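PDB 6SL9: enoyl-CoA hydratase/carnithine racemase from Thermus thermophilus JL-18, which probably isomerises a ring-epoxidised phenylacetyl-CoA intermediate to oxepin-CoA, as a crotonase-family enzyme of phenylacetic acid catabolism. Local coordinates for residues G200-E214 against L226-D239. Numbering follows the deposited sequence.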
# COMPACT_ATOMS: atom_id res chain seq x y z
N GLY A 200 -11.09 -9.41 -24.47
CA GLY A 200 -11.81 -8.81 -23.36
C GLY A 200 -12.27 -7.39 -23.65
O GLY A 200 -12.06 -6.81 -24.73
N PRO A 201 -12.90 -6.76 -22.64
CA PRO A 201 -13.50 -5.43 -22.80
C PRO A 201 -12.40 -4.36 -22.66
O PRO A 201 -12.17 -3.83 -21.59
CB PRO A 201 -14.53 -5.36 -21.67
CG PRO A 201 -13.96 -6.25 -20.58
CD PRO A 201 -13.24 -7.37 -21.32
N THR A 202 -11.78 -4.06 -23.78
CA THR A 202 -10.57 -3.23 -23.79
C THR A 202 -10.81 -1.87 -23.12
O THR A 202 -9.90 -1.35 -22.44
CB THR A 202 -10.05 -3.11 -25.22
OG1 THR A 202 -10.10 -4.36 -25.86
CG2 THR A 202 -8.68 -2.51 -25.28
N ARG A 203 -11.97 -1.29 -23.34
CA ARG A 203 -12.26 0.02 -22.71
C ARG A 203 -12.32 -0.12 -21.19
O ARG A 203 -11.86 0.79 -20.45
CB ARG A 203 -13.53 0.66 -23.22
CG ARG A 203 -13.55 0.94 -24.71
CD ARG A 203 -12.39 1.78 -25.16
NE ARG A 203 -12.34 3.06 -24.45
CZ ARG A 203 -11.26 3.77 -24.12
NH1 ARG A 203 -11.38 4.89 -23.41
NH2 ARG A 203 -10.06 3.35 -24.44
N ALA A 204 -12.93 -1.17 -20.69
CA ALA A 204 -13.02 -1.38 -19.25
C ALA A 204 -11.61 -1.57 -18.71
O ALA A 204 -11.27 -1.02 -17.67
CB ALA A 204 -13.91 -2.51 -18.91
N TYR A 205 -10.74 -2.27 -19.45
CA TYR A 205 -9.34 -2.42 -18.99
C TYR A 205 -8.69 -1.05 -18.94
O TYR A 205 -7.99 -0.72 -17.96
CB TYR A 205 -8.55 -3.36 -19.90
CG TYR A 205 -9.04 -4.79 -19.99
CD1 TYR A 205 -9.56 -5.49 -18.93
CD2 TYR A 205 -8.85 -5.50 -21.16
CE1 TYR A 205 -9.88 -6.84 -19.02
CE2 TYR A 205 -9.16 -6.83 -21.28
CZ TYR A 205 -9.70 -7.51 -20.22
OH TYR A 205 -10.02 -8.83 -20.34
N ALA A 206 -8.82 -0.26 -19.98
CA ALA A 206 -8.14 1.05 -20.07
C ALA A 206 -8.56 1.94 -18.91
O ALA A 206 -7.72 2.61 -18.34
CB ALA A 206 -8.53 1.67 -21.37
N LEU A 207 -9.85 2.00 -18.67
CA LEU A 207 -10.41 2.92 -17.66
C LEU A 207 -10.07 2.42 -16.25
O LEU A 207 -9.80 3.23 -15.36
CB LEU A 207 -11.90 3.14 -17.90
CG LEU A 207 -12.24 3.79 -19.23
CD1 LEU A 207 -13.71 3.78 -19.46
CD2 LEU A 207 -11.75 5.19 -19.33
N THR A 208 -10.05 1.11 -16.05
CA THR A 208 -9.63 0.53 -14.76
C THR A 208 -8.18 0.90 -14.48
O THR A 208 -7.85 1.25 -13.33
CB THR A 208 -9.88 -0.98 -14.74
OG1 THR A 208 -11.27 -1.22 -14.91
CG2 THR A 208 -9.44 -1.61 -13.46
N LYS A 209 -7.35 0.83 -15.47
CA LYS A 209 -5.91 1.18 -15.30
C LYS A 209 -5.78 2.63 -14.85
O LYS A 209 -4.92 2.92 -14.00
CB LYS A 209 -5.17 0.95 -16.61
CG LYS A 209 -4.95 -0.51 -16.89
CD LYS A 209 -4.38 -0.72 -18.27
CE LYS A 209 -3.05 -0.02 -18.49
NZ LYS A 209 -2.26 -0.70 -19.58
N LYS A 210 -6.61 3.52 -15.35
CA LYS A 210 -6.57 4.94 -14.97
C LYS A 210 -6.94 5.08 -13.51
O LYS A 210 -6.29 5.85 -12.78
CB LYS A 210 -7.54 5.72 -15.86
CG LYS A 210 -7.16 5.84 -17.32
CD LYS A 210 -8.02 6.80 -18.20
CE LYS A 210 -7.82 6.43 -19.67
NZ LYS A 210 -6.39 6.56 -20.12
N LEU A 211 -7.99 4.39 -13.06
CA LEU A 211 -8.38 4.45 -11.65
C LEU A 211 -7.27 3.95 -10.75
O LEU A 211 -6.99 4.56 -9.71
CB LEU A 211 -9.63 3.62 -11.43
CG LEU A 211 -10.90 4.21 -12.01
CD1 LEU A 211 -12.00 3.15 -11.99
CD2 LEU A 211 -11.37 5.43 -11.22
N LEU A 212 -6.63 2.87 -11.14
CA LEU A 212 -5.53 2.32 -10.33
C LEU A 212 -4.37 3.28 -10.29
O LEU A 212 -3.77 3.44 -9.21
CB LEU A 212 -5.10 0.97 -10.87
CG LEU A 212 -6.11 -0.17 -10.66
CD1 LEU A 212 -5.60 -1.42 -11.35
CD2 LEU A 212 -6.35 -0.39 -9.16
N LEU A 213 -4.03 3.92 -11.37
CA LEU A 213 -2.83 4.79 -11.41
C LEU A 213 -3.02 5.97 -10.44
O LEU A 213 -2.06 6.47 -9.89
CB LEU A 213 -2.55 5.28 -12.83
CG LEU A 213 -1.18 5.86 -13.06
CD1 LEU A 213 -0.13 4.79 -13.00
CD2 LEU A 213 -1.10 6.59 -14.37
N GLU A 214 -4.26 6.42 -10.26
CA GLU A 214 -4.55 7.63 -9.43
C GLU A 214 -4.88 7.27 -7.98
O GLU A 214 -4.97 8.22 -7.19
CB GLU A 214 -5.74 8.40 -9.99
CG GLU A 214 -5.51 8.83 -11.42
CD GLU A 214 -6.10 10.16 -11.78
OE1 GLU A 214 -6.74 10.21 -12.86
OE2 GLU A 214 -5.76 11.15 -11.05
N LEU A 226 -14.36 10.27 -9.68
CA LEU A 226 -13.65 9.74 -10.87
C LEU A 226 -14.27 8.41 -11.28
O LEU A 226 -14.46 8.18 -12.48
CB LEU A 226 -12.16 9.58 -10.60
CG LEU A 226 -11.31 9.13 -11.79
CD1 LEU A 226 -11.43 10.11 -12.93
CD2 LEU A 226 -9.88 8.94 -11.35
N GLU A 227 -14.61 7.57 -10.30
CA GLU A 227 -15.37 6.34 -10.60
C GLU A 227 -16.65 6.67 -11.36
O GLU A 227 -17.01 6.01 -12.34
CB GLU A 227 -15.66 5.56 -9.33
CG GLU A 227 -14.49 4.83 -8.70
CD GLU A 227 -14.78 4.12 -7.38
OE1 GLU A 227 -13.90 3.39 -6.85
OE2 GLU A 227 -15.91 4.34 -6.86
N ALA A 228 -17.36 7.69 -10.91
CA ALA A 228 -18.63 8.07 -11.57
C ALA A 228 -18.35 8.47 -13.03
O ALA A 228 -19.07 8.06 -13.93
CB ALA A 228 -19.32 9.18 -10.79
N VAL A 229 -17.36 9.33 -13.25
CA VAL A 229 -17.07 9.79 -14.61
C VAL A 229 -16.68 8.61 -15.48
O VAL A 229 -17.20 8.46 -16.61
CB VAL A 229 -15.97 10.87 -14.59
CG1 VAL A 229 -15.48 11.22 -15.99
CG2 VAL A 229 -16.43 12.13 -13.89
N LEU A 230 -15.76 7.75 -15.03
CA LEU A 230 -15.27 6.68 -15.90
C LEU A 230 -16.32 5.60 -16.07
O LEU A 230 -16.39 5.01 -17.14
CB LEU A 230 -13.93 6.18 -15.36
CG LEU A 230 -12.79 7.23 -15.28
CD1 LEU A 230 -11.48 6.60 -14.88
CD2 LEU A 230 -12.62 8.02 -16.58
N GLN A 231 -17.08 5.29 -15.02
CA GLN A 231 -18.18 4.34 -15.21
C GLN A 231 -19.20 4.91 -16.20
O GLN A 231 -19.80 4.12 -16.97
CB GLN A 231 -18.86 4.01 -13.90
CG GLN A 231 -19.77 2.78 -13.94
CD GLN A 231 -18.93 1.52 -14.01
OE1 GLN A 231 -18.21 1.25 -15.00
NE2 GLN A 231 -18.93 0.81 -12.89
N GLY A 232 -19.42 6.19 -16.20
CA GLY A 232 -20.34 6.80 -17.19
C GLY A 232 -19.85 6.48 -18.58
O GLY A 232 -20.64 6.11 -19.48
N GLN A 233 -18.55 6.62 -18.80
CA GLN A 233 -17.93 6.30 -20.11
C GLN A 233 -18.07 4.80 -20.38
O GLN A 233 -18.49 4.43 -21.51
CB GLN A 233 -16.48 6.75 -20.13
CG GLN A 233 -16.32 8.24 -20.01
CD GLN A 233 -14.89 8.72 -19.95
OE1 GLN A 233 -13.96 7.98 -20.23
NE2 GLN A 233 -14.71 9.96 -19.48
N ALA A 234 -17.69 3.95 -19.45
CA ALA A 234 -17.76 2.50 -19.69
C ALA A 234 -19.22 2.06 -19.99
O ALA A 234 -19.46 1.21 -20.86
CB ALA A 234 -17.22 1.71 -18.52
N GLY A 235 -20.19 2.69 -19.37
CA GLY A 235 -21.60 2.35 -19.52
C GLY A 235 -22.12 2.68 -20.90
O GLY A 235 -23.15 2.10 -21.27
N GLN A 236 -21.45 3.56 -21.63
CA GLN A 236 -21.91 3.97 -22.97
C GLN A 236 -21.26 3.13 -24.06
O GLN A 236 -21.60 3.28 -25.22
CB GLN A 236 -21.59 5.43 -23.20
CG GLN A 236 -22.42 6.36 -22.35
CD GLN A 236 -22.09 7.79 -22.65
OE1 GLN A 236 -22.52 8.32 -23.65
NE2 GLN A 236 -21.33 8.41 -21.75
N THR A 237 -20.40 2.19 -23.70
CA THR A 237 -19.70 1.36 -24.69
C THR A 237 -20.65 0.28 -25.26
O THR A 237 -21.54 -0.26 -24.56
CB THR A 237 -18.42 0.70 -24.13
OG1 THR A 237 -18.76 -0.19 -23.06
CG2 THR A 237 -17.40 1.73 -23.72
N GLN A 238 -20.36 -0.14 -26.48
CA GLN A 238 -21.04 -1.31 -27.06
C GLN A 238 -20.74 -2.55 -26.22
O GLN A 238 -21.63 -3.37 -26.00
CB GLN A 238 -20.55 -1.51 -28.49
CG GLN A 238 -20.85 -0.36 -29.41
CD GLN A 238 -22.31 -0.25 -29.76
OE1 GLN A 238 -22.90 0.83 -29.64
NE2 GLN A 238 -22.93 -1.35 -30.19
N ASP A 239 -19.53 -2.63 -25.68
CA ASP A 239 -19.16 -3.83 -24.89
C ASP A 239 -20.00 -3.93 -23.61
O ASP A 239 -20.31 -5.05 -23.22
CB ASP A 239 -17.68 -3.78 -24.56
CG ASP A 239 -16.79 -4.30 -25.66
OD1 ASP A 239 -17.32 -4.77 -26.71
OD2 ASP A 239 -15.57 -4.23 -25.50
O HOH W 1 -14.57 -2.49 -23.56
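L207 of helix 202-214 lies across L230 and A234 of the antiparallel helix 226-235, the two axes 10.0 Å apart at 172°. Its CB leaves toward the partner helix, and with CG anti to the carbonyl carbon (chi1 -62°) the fork opens over one turn of it. CD1 rests near the backbone, 3.8 Å from L230 O, and touches A234 CB; CD2 meets L230 CD2 at 4.0 Å and Q233 OE1. One turn on, L211 and L230 run alongside one another head to tail, L211 CG lying 3.8 Å from L230 CD1, while L211 CD2 packs at 3.7 Å on L226 CG. At the other end T237, the N-cap of helix 238-249, lays CG2 4.0 Å from R203 CB; chi1 of 62° leaves OG1 to donate to A234 O at 2.7 Å, in the carbonyl plane, and to cap H240 N. A valine here would probably leave H240 N without its cap and A234 O without its hydroxyl donor. Beyond it, water 1 accepts from R203 N and donates to D239 OD2 (2.8 Å), tying the first turn of helix 202-214 to helix 238-249 through a carboxylate also held by Q256 and G257. E227 reaches S144 and G142 of the second subunit. Lacking direct hydrogen bonds, the leucine seam between helices 202-214 and 226-235 probably holds by side-chain fit.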